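PDB 6IJ1: prenylcyclase from Actinoplanes teichomyceticus, which is of little-documented function but, as a prenylcyclase, probably cyclises a prenyl-chain substrate. Local coordinates for residues P287-R292 with L327-T332. Residues are numbered along the deposited sequence; the frame is centred on the assembly and turned at random.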
loop_
_atom_site.group_PDB
_atom_site.type_symbol
_atom_site.label_atom_id
_atom_site.label_comp_id
_atom_site.label_asym_id
_atom_site.label_seq_id
_atom_site.Cartn_x
_atom_site.Cartn_y
_atom_site.Cartn_z
ATOM N N PRO A 287 -7.569 -5.848 12.295
ATOM C CA PRO A 287 -7.246 -5.983 10.871
ATOM C C PRO A 287 -8.315 -5.314 10.035
ATOM O O PRO A 287 -9.519 -5.666 10.094
ATOM C CB PRO A 287 -7.213 -7.493 10.635
ATOM C CG PRO A 287 -6.740 -8.039 12.035
ATOM C CD PRO A 287 -7.483 -7.154 12.988
ATOM N N SER A 288 -7.870 -4.399 9.191
ATOM C CA SER A 288 -8.824 -3.602 8.436
ATOM C C SER A 288 -8.235 -3.208 7.085
ATOM O O SER A 288 -8.810 -2.347 6.395
ATOM C CB SER A 288 -9.215 -2.363 9.284
ATOM O OG SER A 288 -8.071 -1.746 9.892
ATOM N N ALA A 289 -7.157 -3.853 6.661
ATOM C CA ALA A 289 -6.568 -3.549 5.356
ATOM C C ALA A 289 -7.320 -4.395 4.322
ATOM O O ALA A 289 -6.890 -5.478 3.923
ATOM C CB ALA A 289 -5.056 -3.828 5.386
ATOM N N ARG A 290 -8.485 -3.892 3.920
ATOM C CA ARG A 290 -9.467 -4.704 3.196
ATOM C C ARG A 290 -9.164 -4.625 1.707
ATOM O O ARG A 290 -9.355 -3.577 1.073
ATOM C CB ARG A 290 -10.903 -4.235 3.492
ATOM C CG ARG A 290 -11.262 -4.268 5.006
ATOM C CD ARG A 290 -10.944 -5.643 5.686
ATOM N NE ARG A 290 -11.958 -6.659 5.448
ATOM C CZ ARG A 290 -13.078 -6.806 6.203
ATOM N NH1 ARG A 290 -13.370 -5.986 7.131
ATOM N NH2 ARG A 290 -13.948 -7.719 5.920
ATOM N N LEU A 291 -8.659 -5.728 1.192
ATOM C CA LEU A 291 -8.157 -5.854 -0.174
ATOM C C LEU A 291 -9.236 -6.558 -0.973
ATOM O O LEU A 291 -9.672 -7.648 -0.593
ATOM C CB LEU A 291 -6.862 -6.678 -0.132
ATOM C CG LEU A 291 -5.883 -6.791 -1.284
ATOM C CD1 LEU A 291 -4.772 -7.677 -0.758
ATOM C CD2 LEU A 291 -6.638 -7.485 -2.388
ATOM N N ARG A 292 -9.657 -5.977 -2.085
ATOM C CA ARG A 292 -10.630 -6.682 -2.928
ATOM C C ARG A 292 -9.887 -7.350 -4.076
ATOM O O ARG A 292 -9.202 -6.669 -4.867
ATOM C CB ARG A 292 -11.732 -5.755 -3.408
ATOM C CG ARG A 292 -11.288 -4.536 -4.195
ATOM C CD ARG A 292 -12.473 -3.610 -4.489
ATOM N NE ARG A 292 -12.072 -2.462 -5.283
ATOM C CZ ARG A 292 -12.836 -1.406 -5.497
ATOM N NH1 ARG A 292 -14.111 -1.366 -5.031
ATOM N NH2 ARG A 292 -12.377 -0.358 -6.173
ATOM N N LEU A 327 -0.676 -7.392 10.432
ATOM C CA LEU A 327 0.624 -6.713 10.261
ATOM C C LEU A 327 0.474 -5.526 9.306
ATOM O O LEU A 327 1.051 -4.454 9.540
ATOM C CB LEU A 327 1.718 -7.651 9.719
ATOM C CG LEU A 327 1.940 -9.013 10.374
ATOM C CD1 LEU A 327 3.338 -9.525 9.887
ATOM C CD2 LEU A 327 1.902 -8.980 11.853
ATOM N N HIS A 328 -0.289 -5.696 8.216
ATOM C CA HIS A 328 -0.408 -4.593 7.275
ATOM C C HIS A 328 -1.101 -3.415 7.920
ATOM O O HIS A 328 -0.646 -2.278 7.813
ATOM C CB HIS A 328 -1.166 -5.099 6.033
ATOM C CG HIS A 328 -1.077 -4.193 4.849
ATOM N ND1 HIS A 328 -1.623 -2.936 4.843
ATOM C CD2 HIS A 328 -0.478 -4.360 3.646
ATOM C CE1 HIS A 328 -1.379 -2.360 3.680
ATOM N NE2 HIS A 328 -0.671 -3.198 2.925
ATOM N N THR A 329 -2.183 -3.683 8.644
ATOM C CA THR A 329 -2.894 -2.582 9.328
ATOM C C THR A 329 -1.988 -1.898 10.324
ATOM O O THR A 329 -1.915 -0.675 10.377
ATOM C CB THR A 329 -4.145 -3.117 10.068
ATOM O OG1 THR A 329 -5.071 -3.696 9.151
ATOM C CG2 THR A 329 -4.869 -1.982 10.849
ATOM N N THR A 330 -1.279 -2.669 11.139
ATOM C CA THR A 330 -0.461 -2.051 12.173
ATOM C C THR A 330 0.651 -1.220 11.554
ATOM O O THR A 330 0.910 -0.108 12.033
ATOM C CB THR A 330 0.092 -3.167 13.069
ATOM O OG1 THR A 330 -1.002 -3.822 13.687
ATOM C CG2 THR A 330 1.016 -2.565 14.153
ATOM N N ALA A 331 1.289 -1.743 10.494
ATOM C CA ALA A 331 2.331 -0.931 9.850
ATOM C C ALA A 331 1.752 0.363 9.313
ATOM O O ALA A 331 2.363 1.454 9.447
ATOM C CB ALA A 331 3.020 -1.723 8.733
ATOM N N THR A 332 0.590 0.281 8.648
ATOM C CA THR A 332 -0.070 1.471 8.115
ATOM C C THR A 332 -0.356 2.497 9.204
ATOM O O THR A 332 -0.133 3.718 9.012
ATOM C CB THR A 332 -1.370 1.055 7.398
ATOM O OG1 THR A 332 -1.075 0.016 6.430
ATOM C CG2 THR A 332 -2.019 2.217 6.695
#
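The hydroxyl oxygen OG1 of T329 joins a loop to a helix: it accepts a nearly straight hydrogen bond from the backbone N of S288, 2.9 Å long with an N-H...O angle of 167°, and is hydrogen-bonded as well to OD2 of D323. That carboxylate is shared, since its other oxygen, OD1, accepts a hydrogen bond from the backbone N of A289. Helix and loop are thus tied both directly and through one acidic group in the connection that precedes the helix, an example of a helix hydroxyl capturing a loop amide while a neighbouring carboxylate binds both the hydroxyl and the next amide. The rotation of T329 explains the grip: OG1 lies anti to the carbonyl carbon (chi1 -62°), while the methyl CG2 packs 3.4 Å from S288 OG. That serine oxygen has its own partners, T286 O and F247 N, which hold it beside the methyl. An alanine in place of T329 would probably leave the S288 amide without its acceptor, D323 short of one mate, and a small gap where CG2 now meets S288 OG.

Beside these bonds a van der Waals contact forms between the A289 methyl, directed toward the helix, and the H328 ring, which it meets obliquely. CG of H328 lies anti to the backbone N (chi1 -166°), 4.0 Å from A289 CB, and the further turn about CB-CG brings ND1 nearest the methyl, at 3.6 Å from A289 CB. Within this first helical turn, H328 O accepts from both T332 N and T332 OG1, the latter also bonded to Y47.

Buried overall, the contact seats the first turn of helix 327-341 against the segment leading into strand 291-292, at an inverse gamma turn centred on A289, within a predominantly helical chain consistent with an alpha/alpha-barrel, as in class II terpene cyclases.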